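Local coordinates for protein amine Dehydrogenase (Pseudomonas putida, PDB 1JMX) that carries two covalently bound c-type hemes and, as the alpha subunit of a quinohemoprotein amine dehydrogenase, probably passes on electrons taken from amine substrates, at residues S28-T33 with Q112-K117; L64-G69 with I231-Y236. All coordinates share one frame; numbering follows the deposited sequence.

Overall arrangement
Both contacts are largely buried and start from the heme-binding region, but they face different partners. Contact 1 stays within that region, where 28-33 and 112-117 form a short two-stranded ribbon whose polar and charged side chains gather round a heme propionate. Contact 2 joins the end of helix 54-67 to the tip of strand 223-233 in the beta barrel, well away from the propionate, with a smaller interface of one hydrogen bond and modest apolar packing. The centres of contacts 1 and 2 are about 15 Å apart. The 64-69 segment also touches 28-33 directly: Gly69 O probably accepts from Arg31 NH1, and Gln30 O from Gln68 NE2, so heme-side ribbon and barrel-side helix end are coupled.

Contact 1 of 2, residues S28-T33 with Q112-K117. With HEC (heme c), chain F.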
ATOM      1  N   SER A  28      23.759   9.482  13.292  1.00 14.15           N
ATOM      2  CA  SER A  28      24.292   8.839  14.488  1.00 13.82           C
ATOM      3  C   SER A  28      23.338   8.772  15.675  1.00 14.48           C
ATOM      4  O   SER A  28      23.770   8.531  16.800  1.00 15.98           O
ATOM      5  CB  SER A  28      25.575   9.550  14.918  1.00 11.81           C
ATOM      6  OG  SER A  28      26.456   9.689  13.822  1.00 10.89           O
ATOM      7  N   HIS A  29      22.045   8.935  15.428  1.00 13.79           N
ATOM      8  CA  HIS A  29      21.068   8.933  16.511  1.00 14.63           C
ATOM      9  C   HIS A  29      19.907   7.987  16.225  1.00 14.36           C
ATOM     10  O   HIS A  29      18.807   8.139  16.763  1.00 13.87           O
ATOM     11  CB  HIS A  29      20.555  10.358  16.710  1.00 15.66           C
ATOM     12  CG  HIS A  29      21.636  11.387  16.659  1.00 17.37           C
ATOM     13  ND1 HIS A  29      22.349  11.773  17.771  1.00 18.52           N
ATOM     14  CD2 HIS A  29      22.178  12.056  15.615  1.00 17.79           C
ATOM     15  CE1 HIS A  29      23.287  12.632  17.416  1.00 18.61           C
ATOM     16  NE2 HIS A  29      23.205  12.820  16.112  1.00 19.69           N
ATOM     17  N   GLN A  30      20.179   7.011  15.365  1.00 14.27           N
ATOM     18  CA  GLN A  30      19.197   6.021  14.968  1.00 14.01           C
ATOM     19  C   GLN A  30      19.890   4.673  14.763  1.00 14.29           C
ATOM     20  O   GLN A  30      21.058   4.623  14.373  1.00 15.30           O
ATOM     21  CB  GLN A  30      18.538   6.456  13.654  1.00 12.60           C
ATOM     22  CG  GLN A  30      17.833   7.804  13.699  1.00 13.72           C
ATOM     23  CD  GLN A  30      17.351   8.255  12.336  1.00 13.55           C
ATOM     24  OE1 GLN A  30      17.413   7.505  11.363  1.00 15.69           O
ATOM     25  NE2 GLN A  30      16.884   9.489  12.255  1.00 12.27           N
ATOM     26  N   ARG A  31      19.181   3.588  15.067  1.00 14.84           N
ATOM     27  CA  ARG A  31      19.702   2.224  14.874  1.00 13.61           C
ATOM     28  C   ARG A  31      18.676   1.472  14.046  1.00 13.52           C
ATOM     29  O   ARG A  31      17.484   1.534  14.334  1.00 14.06           O
ATOM     30  CB  ARG A  31      19.935   1.508  16.208  1.00 12.92           C
ATOM     31  CG  ARG A  31      21.064   2.106  17.020  1.00 13.50           C
ATOM     32  CD  ARG A  31      21.487   1.230  18.173  1.00 12.27           C
ATOM     33  NE  ARG A  31      20.520   1.194  19.261  1.00 12.08           N
ATOM     34  CZ  ARG A  31      19.779   0.133  19.555  1.00 12.93           C
ATOM     35  NH1 ARG A  31      19.893  -0.970  18.829  1.00 12.16           N
ATOM     36  NH2 ARG A  31      18.972   0.147  20.608  1.00  9.47           N
ATOM     37  N   LYS A  32      19.130   0.810  12.989  1.00 13.11           N
ATOM     38  CA  LYS A  32      18.227   0.073  12.106  1.00 12.84           C
ATOM     39  C   LYS A  32      18.864  -1.230  11.617  1.00 13.08           C
ATOM     40  O   LYS A  32      20.050  -1.497  11.854  1.00 13.21           O
ATOM     41  CB  LYS A  32      17.885   0.913  10.863  1.00 13.17           C
ATOM     42  CG  LYS A  32      17.744   2.416  11.067  1.00 13.36           C
ATOM     43  CD  LYS A  32      17.722   3.120   9.716  1.00 12.38           C
ATOM     44  CE  LYS A  32      17.857   4.630   9.843  1.00 11.87           C
ATOM     45  NZ  LYS A  32      16.572   5.304  10.052  1.00 11.96           N
ATOM     46  N   THR A  33      18.069  -2.016  10.899  1.00 12.00           N
ATOM     47  CA  THR A  33      18.529  -3.274  10.322  1.00 11.87           C
ATOM     48  C   THR A  33      19.302  -2.913   9.049  1.00 12.61           C
ATOM     49  O   THR A  33      19.295  -1.754   8.629  1.00 14.39           O
ATOM     50  CB  THR A  33      17.328  -4.188   9.930  1.00 10.25           C
ATOM     51  OG1 THR A  33      16.537  -3.548   8.920  1.00  9.60           O
ATOM     52  CG2 THR A  33      16.458  -4.497  11.140  1.00  8.15           C
ATOM     53  N   GLN A 112      13.380  -0.477  14.195  1.00 13.00           N
ATOM     54  CA  GLN A 112      14.207   0.709  14.395  1.00 13.40           C
ATOM     55  C   GLN A 112      14.187   1.145  15.861  1.00 13.04           C
ATOM     56  O   GLN A 112      13.231   0.891  16.588  1.00 13.68           O
ATOM     57  CB  GLN A 112      13.749   1.866  13.495  1.00 13.50           C
ATOM     58  CG  GLN A 112      13.944   1.617  12.006  1.00 12.74           C
ATOM     59  CD  GLN A 112      13.976   2.892  11.191  1.00  9.92           C
ATOM     60  OE1 GLN A 112      14.205   3.975  11.724  1.00 13.16           O
ATOM     61  NE2 GLN A 112      13.767   2.767   9.888  1.00  9.24           N
ATOM     62  N   ARG A 113      15.281   1.757  16.293  1.00 13.82           N
ATOM     63  CA  ARG A 113      15.423   2.253  17.656  1.00 13.49           C
ATOM     64  C   ARG A 113      15.859   3.722  17.569  1.00 13.46           C
ATOM     65  O   ARG A 113      16.843   4.046  16.908  1.00 13.41           O
ATOM     66  CB  ARG A 113      16.451   1.410  18.418  1.00 14.25           C
ATOM     67  CG  ARG A 113      15.994  -0.011  18.729  1.00 12.72           C
ATOM     68  CD  ARG A 113      14.734   0.020  19.568  1.00 14.05           C
ATOM     69  NE  ARG A 113      14.254  -1.304  19.951  1.00 14.85           N
ATOM     70  CZ  ARG A 113      13.554  -2.117  19.161  1.00 15.82           C
ATOM     71  NH1 ARG A 113      13.254  -1.753  17.917  1.00 15.83           N
ATOM     72  NH2 ARG A 113      13.114  -3.279  19.628  1.00 12.66           N
ATOM     73  N   ARG A 114      15.102   4.613  18.198  1.00 13.25           N
ATOM     74  CA  ARG A 114      15.403   6.046  18.144  1.00 12.76           C
ATOM     75  C   ARG A 114      14.993   6.792  19.401  1.00 12.29           C
ATOM     76  O   ARG A 114      14.097   6.356  20.123  1.00 11.98           O
ATOM     77  CB  ARG A 114      14.616   6.713  17.010  1.00 11.04           C
ATOM     78  CG  ARG A 114      14.758   6.131  15.633  1.00 11.63           C
ATOM     79  CD  ARG A 114      13.761   6.806  14.727  1.00  9.38           C
ATOM     80  NE  ARG A 114      13.897   6.400  13.340  1.00  8.93           N
ATOM     81  CZ  ARG A 114      13.800   7.232  12.312  1.00  8.83           C
ATOM     82  NH1 ARG A 114      13.575   8.522  12.513  1.00  8.06           N
ATOM     83  NH2 ARG A 114      13.887   6.764  11.079  1.00  8.93           N
ATOM     84  N   PRO A 115      15.670   7.920  19.697  1.00 13.46           N
ATOM     85  CA  PRO A 115      15.299   8.694  20.884  1.00 13.79           C
ATOM     86  C   PRO A 115      14.059   9.497  20.466  1.00 13.85           C
ATOM     87  O   PRO A 115      13.757   9.593  19.271  1.00 13.73           O
ATOM     88  CB  PRO A 115      16.528   9.583  21.116  1.00 13.98           C
ATOM     89  CG  PRO A 115      17.056   9.803  19.746  1.00 13.17           C
ATOM     90  CD  PRO A 115      16.929   8.428  19.112  1.00 12.99           C
ATOM     91  N   ALA A 116      13.339  10.061  21.432  1.00 14.39           N
ATOM     92  CA  ALA A 116      12.121  10.817  21.136  1.00 14.46           C
ATOM     93  C   ALA A 116      12.229  11.896  20.058  1.00 14.80           C
ATOM     94  O   ALA A 116      11.316  12.039  19.248  1.00 16.21           O
ATOM     95  CB  ALA A 116      11.536  11.404  22.411  1.00 13.58           C
ATOM     96  N   LYS A 117      13.332  12.646  20.034  1.00 14.42           N
ATOM     97  CA  LYS A 117      13.501  13.712  19.039  1.00 14.60           C
ATOM     98  C   LYS A 117      13.608  13.186  17.615  1.00 12.91           C
ATOM     99  O   LYS A 117      13.173  13.850  16.669  1.00 13.08           O
ATOM    100  CB  LYS A 117      14.709  14.591  19.381  1.00 17.30           C
ATOM    101  CG  LYS A 117      15.055  15.671  18.334  1.00 20.17           C
ATOM    102  CD  LYS A 117      13.890  16.636  18.037  1.00 25.03           C
ATOM    103  CE  LYS A 117      13.446  17.421  19.273  1.00 28.05           C
ATOM    104  NZ  LYS A 117      12.381  18.449  18.978  1.00 31.13           N
TER
HETATM  105 FE   HEC F1002      20.181  12.447   4.795  1.00 11.65          FE
HETATM  106  CHA HEC F1002      17.446  12.655   6.753  1.00 10.24           C
HETATM  107  CHB HEC F1002      21.067   9.561   6.319  1.00  9.97           C
HETATM  108  CHC HEC F1002      22.962  12.256   2.823  1.00  9.84           C
HETATM  109  CHD HEC F1002      19.297  15.382   3.251  1.00 10.65           C
HETATM  110  NA  HEC F1002      19.420  11.348   6.226  1.00 11.11           N
HETATM  111  C1A HEC F1002      18.274  11.569   6.944  1.00 11.74           C
HETATM  112  C2A HEC F1002      18.054  10.516   7.926  1.00 11.34           C
HETATM  113  C3A HEC F1002      19.074   9.653   7.796  1.00 11.46           C
HETATM  114  C4A HEC F1002      19.921  10.167   6.741  1.00 10.28           C
HETATM  115  CMA HEC F1002      19.289   8.389   8.604  1.00 10.89           C
HETATM  116  CAA HEC F1002      16.894  10.431   8.892  1.00 12.53           C
HETATM  117  CBA HEC F1002      15.831   9.525   8.312  1.00 12.97           C
HETATM  118  CGA HEC F1002      14.617   9.379   9.209  1.00 14.37           C
HETATM  119  O1A HEC F1002      14.576   9.980  10.295  1.00 15.73           O
HETATM  120  O2A HEC F1002      13.688   8.648   8.815  1.00 14.65           O
HETATM  121  NB  HEC F1002      21.678  11.191   4.604  1.00 10.19           N
HETATM  122  C1B HEC F1002      21.903  10.017   5.326  1.00  8.90           C
HETATM  123  C2B HEC F1002      23.097   9.338   4.950  1.00  9.25           C
HETATM  124  C3B HEC F1002      23.646  10.110   3.964  1.00  9.83           C
HETATM  125  C4B HEC F1002      22.762  11.246   3.745  1.00 10.16           C
HETATM  126  CMB HEC F1002      23.636   8.024   5.555  1.00  8.98           C
HETATM  127  CAB HEC F1002      24.957   9.774   3.281  1.00 12.35           C
HETATM  128  CBB HEC F1002      24.950   8.802   2.097  1.00 12.19           C
HETATM  129  NC  HEC F1002      20.956  13.575   3.348  1.00 11.61           N
HETATM  130  C1C HEC F1002      22.124  13.343   2.632  1.00 12.25           C
HETATM  131  C2C HEC F1002      22.370  14.379   1.660  1.00 13.05           C
HETATM  132  C3C HEC F1002      21.370  15.256   1.780  1.00 13.33           C
HETATM  133  C4C HEC F1002      20.472  14.755   2.826  1.00 11.20           C
HETATM  134  CMC HEC F1002      23.563  14.440   0.707  1.00 14.01           C
HETATM  135  CAC HEC F1002      21.363  16.628   1.123  1.00 13.73           C
HETATM  136  CBC HEC F1002      20.855  16.842  -0.289  1.00 14.16           C
HETATM  137  ND  HEC F1002      18.684  13.750   4.958  1.00  9.73           N
HETATM  138  C1D HEC F1002      18.455  14.910   4.252  1.00  9.39           C
HETATM  139  C2D HEC F1002      17.223  15.580   4.688  1.00  9.85           C
HETATM  140  C3D HEC F1002      16.726  14.782   5.677  1.00  8.71           C
HETATM  141  C4D HEC F1002      17.629  13.679   5.825  1.00  8.46           C
HETATM  142  CMD HEC F1002      16.637  16.889   4.143  1.00  7.38           C
HETATM  143  CAD HEC F1002      15.456  14.968   6.505  1.00  8.29           C
HETATM  144  CBD HEC F1002      14.170  14.455   5.876  1.00  7.82           C
HETATM  145  CGD HEC F1002      14.214  12.983   5.545  1.00  8.88           C
HETATM  146  O1D HEC F1002      14.302  12.637   4.364  1.00  9.52           O
HETATM  147  O2D HEC F1002      14.159  12.152   6.463  1.00  8.01           O
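Residues 29-32 run antiparallel to 112-115, and Arg31 and Arg113 form a hydrogen-bonded pair in which Arg31 N donates to Arg113 O and Arg113 N to Arg31 O, each at 3.0 Å and in the carbonyl plane. On the face bearing these two residues, the Arg31 guanidinium lies against CB and CG of Arg113, whose own guanidinium leads away and donates through NH1 to Ala110 O and Gln112 O; Arg31 NH1 makes a salt bridge to Glu74, and NH2 donates to Leu162 O. Lys32 and Gln112 lie side by side on the other face of this minimal ribbon, which lies between the two hemes, holding a propionate of one while Lys32, Gln112 and Arg114 touch the other. Arg114, extended from CG to NE, grips Gln112 OE1 side-on through NE and NH2, both at 2.9 Å and in the guanidinium plane. Lys32 NZ adds a third bond to that oxygen, from above the amide plane, and makes a shorter one, 2.7 Å, to Gln30 OE1. The Gln30 amide stacks on one guanidinium face of Arg114, CD over its centre and the planes 17° apart. Arg114 NH1 donates to heme O1A at 2.8 Å and NH2 to O2A almost straight (178°), while Gln30 NE2 also bonds O1A. Lys32 NZ and Arg114 NH2, both donors, are 3.2 Å apart without bonding; this would tend to disfavour a charge on the lysine, whereas the arginine probably keeps the propionate ionised. His29 O, buried against Pro115 CD, has no hydrogen-bond partner.

Contact 2 of 2, residues L64-G69 with I231-Y236; sequences LADKQG and ILYNGY
The Tyr233 ring has Ile231 CG2 over one face, displaced toward the rim, and Asp66 OD1 near its plane at the edge. Ala65 CB reaches the ring obliquely, meeting Tyr233 CD2 at 3.9 Å. Beside the ring, Asp66 OD1 accepts the backbone N-H of Asn234 at 3.1 Å in an almost straight bond (174°), with N lying above the carboxylate plane. Asp66 CG sits beside its own backbone N (chi1 -77°), which directs the carboxylate at the strand end; OD2 forms a salt bridge with Lys62, one turn back. An alanine in place of Asp66 would remove both interactions and would probably loosen the hold of the helix end on the backbone at Asn234. The Asn234 side chain, with CG anti to its backbone N (chi1 -163°), lies along the helix terminus: CB is 3.8 Å from Ala65 O, and ND2 approaches Gly69 C. The contact thus sets the C-terminal end of helix 54-67 against the type I' Asn-Gly turn, closed by Tyr236 N to Tyr233 O, that links barrel strands 223-233 and 237-244, with Pro34 of helix 34-48 touching both Ala65 and Tyr233, and Trp170 of helix 165-173 donating to Asn234 O.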
ATOM      1  N   LEU A  64      27.227   1.278   8.644  1.00 13.98           N
ATOM      2  CA  LEU A  64      26.159   1.716   9.536  1.00 13.57           C
ATOM      3  C   LEU A  64      25.408   0.570  10.213  1.00 13.09           C
ATOM      4  O   LEU A  64      25.014   0.686  11.364  1.00 12.69           O
ATOM      5  CB  LEU A  64      25.208   2.633   8.775  1.00 12.40           C
ATOM      6  CG  LEU A  64      25.909   3.894   8.270  1.00 11.61           C
ATOM      7  CD1 LEU A  64      25.069   4.584   7.221  1.00 11.72           C
ATOM      8  CD2 LEU A  64      26.213   4.812   9.446  1.00 10.53           C
ATOM      9  N   ALA A  65      25.268  -0.551   9.515  1.00 13.35           N
ATOM     10  CA  ALA A  65      24.575  -1.716  10.050  1.00 13.77           C
ATOM     11  C   ALA A  65      25.338  -2.338  11.224  1.00 14.98           C
ATOM     12  O   ALA A  65      24.737  -2.874  12.147  1.00 15.45           O
ATOM     13  CB  ALA A  65      24.349  -2.742   8.948  1.00 12.91           C
ATOM     14  N   ASP A  66      26.662  -2.268  11.175  1.00 16.21           N
ATOM     15  CA  ASP A  66      27.507  -2.803  12.237  1.00 17.37           C
ATOM     16  C   ASP A  66      27.570  -1.834  13.407  1.00 18.11           C
ATOM     17  O   ASP A  66      27.392  -2.234  14.550  1.00 20.42           O
ATOM     18  CB  ASP A  66      28.926  -3.057  11.725  1.00 16.48           C
ATOM     19  CG  ASP A  66      29.042  -4.308  10.880  1.00 18.88           C
ATOM     20  OD1 ASP A  66      28.043  -4.784  10.295  1.00 19.74           O
ATOM     21  OD2 ASP A  66      30.167  -4.822  10.789  1.00 22.47           O
ATOM     22  N   LYS A  67      27.823  -0.559  13.116  1.00 19.70           N
ATOM     23  CA  LYS A  67      27.916   0.483  14.144  1.00 20.79           C
ATOM     24  C   LYS A  67      26.594   0.734  14.870  1.00 21.25           C
ATOM     25  O   LYS A  67      26.543   0.808  16.105  1.00 20.96           O
ATOM     26  CB  LYS A  67      28.398   1.800  13.521  1.00 22.28           C
ATOM     27  CG  LYS A  67      29.795   2.227  13.944  1.00 25.40           C
ATOM     28  CD  LYS A  67      30.826   1.128  13.637  1.00 29.41           C
ATOM     29  CE  LYS A  67      30.777   0.686  12.164  1.00 29.99           C
ATOM     30  NZ  LYS A  67      31.577  -0.547  11.820  1.00 29.19           N
ATOM     31  N   GLN A  68      25.528   0.882  14.089  1.00 21.44           N
ATOM     32  CA  GLN A  68      24.204   1.153  14.632  1.00 19.76           C
ATOM     33  C   GLN A  68      23.156   0.148  14.178  1.00 17.97           C
ATOM     34  O   GLN A  68      22.295   0.443  13.351  1.00 17.12           O
ATOM     35  CB  GLN A  68      23.792   2.573  14.260  1.00 19.92           C
ATOM     36  CG  GLN A  68      24.666   3.640  14.901  1.00 21.65           C
ATOM     37  CD  GLN A  68      24.860   4.834  14.000  1.00 22.07           C
ATOM     38  OE1 GLN A  68      25.963   5.371  13.896  1.00 24.44           O
ATOM     39  NE2 GLN A  68      23.800   5.245  13.325  1.00 21.43           N
ATOM     40  N   GLY A  69      23.243  -1.050  14.736  1.00 17.64           N
ATOM     41  CA  GLY A  69      22.297  -2.093  14.402  1.00 16.31           C
ATOM     42  C   GLY A  69      21.427  -2.419  15.596  1.00 14.84           C
ATOM     43  O   GLY A  69      21.416  -1.694  16.590  1.00 13.74           O
ATOM     44  N   ILE A 231      27.225 -12.085   3.199  1.00 18.11           N
ATOM     45  CA  ILE A 231      27.867 -11.081   4.031  1.00 18.94           C
ATOM     46  C   ILE A 231      27.202 -11.230   5.383  1.00 18.33           C
ATOM     47  O   ILE A 231      26.067 -11.690   5.477  1.00 18.70           O
ATOM     48  CB  ILE A 231      27.636  -9.633   3.508  1.00 21.10           C
ATOM     49  CG1 ILE A 231      28.222  -9.479   2.103  1.00 23.92           C
ATOM     50  CG2 ILE A 231      28.327  -8.612   4.432  1.00 21.47           C
ATOM     51  CD1 ILE A 231      28.113  -8.068   1.531  1.00 27.95           C
ATOM     52  N   LEU A 232      27.915 -10.835   6.425  1.00 17.73           N
ATOM     53  CA  LEU A 232      27.405 -10.934   7.776  1.00 18.31           C
ATOM     54  C   LEU A 232      27.427  -9.544   8.417  1.00 18.51           C
ATOM     55  O   LEU A 232      28.482  -8.912   8.524  1.00 19.18           O
ATOM     56  CB  LEU A 232      28.261 -11.940   8.559  1.00 17.75           C
ATOM     57  CG  LEU A 232      27.882 -12.559   9.908  1.00 19.29           C
ATOM     58  CD1 LEU A 232      28.623 -11.881  11.034  1.00 19.89           C
ATOM     59  CD2 LEU A 232      26.385 -12.565  10.127  1.00 18.92           C
ATOM     60  N   TYR A 233      26.237  -9.063   8.776  1.00 16.65           N
ATOM     61  CA  TYR A 233      26.053  -7.762   9.411  1.00 14.55           C
ATOM     62  C   TYR A 233      25.820  -7.902  10.900  1.00 14.78           C
ATOM     63  O   TYR A 233      25.123  -8.808  11.345  1.00 15.93           O
ATOM     64  CB  TYR A 233      24.838  -7.044   8.826  1.00 13.69           C
ATOM     65  CG  TYR A 233      24.910  -6.758   7.354  1.00 10.18           C
ATOM     66  CD1 TYR A 233      24.173  -7.512   6.446  1.00 10.21           C
ATOM     67  CD2 TYR A 233      25.676  -5.701   6.868  1.00 10.29           C
ATOM     68  CE1 TYR A 233      24.189  -7.218   5.094  1.00  9.16           C
ATOM     69  CE2 TYR A 233      25.699  -5.397   5.520  1.00  8.45           C
ATOM     70  CZ  TYR A 233      24.952  -6.156   4.639  1.00  9.93           C
ATOM     71  OH  TYR A 233      24.953  -5.850   3.305  1.00  9.27           O
ATOM     72  N   ASN A 234      26.414  -6.997  11.666  1.00 15.15           N
ATOM     73  CA  ASN A 234      26.254  -6.957  13.115  1.00 15.30           C
ATOM     74  C   ASN A 234      26.480  -8.287  13.838  1.00 16.21           C
ATOM     75  O   ASN A 234      25.842  -8.561  14.849  1.00 17.41           O
ATOM     76  CB  ASN A 234      24.873  -6.385  13.458  1.00 16.01           C
ATOM     77  CG  ASN A 234      24.762  -5.926  14.899  1.00 16.46           C
ATOM     78  OD1 ASN A 234      25.759  -5.649  15.553  1.00 17.06           O
ATOM     79  ND2 ASN A 234      23.538  -5.842  15.398  1.00 18.28           N
ATOM     80  N   GLY A 235      27.361  -9.121  13.293  1.00 16.68           N
ATOM     81  CA  GLY A 235      27.686 -10.388  13.925  1.00 16.64           C
ATOM     82  C   GLY A 235      26.671 -11.510  13.877  1.00 16.64           C
ATOM     83  O   GLY A 235      26.980 -12.612  14.325  1.00 17.74           O
ATOM     84  N   TYR A 236      25.476 -11.257  13.343  1.00 16.35           N
ATOM     85  CA  TYR A 236      24.451 -12.300  13.263  1.00 15.35           C
ATOM     86  C   TYR A 236      23.537 -12.198  12.048  1.00 15.47           C
ATOM     87  O   TYR A 236      23.000 -13.209  11.606  1.00 15.34           O
ATOM     88  CB  TYR A 236      23.613 -12.361  14.549  1.00 15.29           C
ATOM     89  CG  TYR A 236      22.560 -11.276  14.694  1.00 16.38           C
ATOM     90  CD1 TYR A 236      21.205 -11.569  14.532  1.00 15.27           C
ATOM     91  CD2 TYR A 236      22.918  -9.966  15.005  1.00 16.37           C
ATOM     92  CE1 TYR A 236      20.234 -10.586  14.679  1.00 17.31           C
ATOM     93  CE2 TYR A 236      21.958  -8.974  15.154  1.00 17.21           C
ATOM     94  CZ  TYR A 236      20.620  -9.290  14.994  1.00 17.08           C
ATOM     95  OH  TYR A 236      19.670  -8.319  15.177  1.00 17.25           O
TER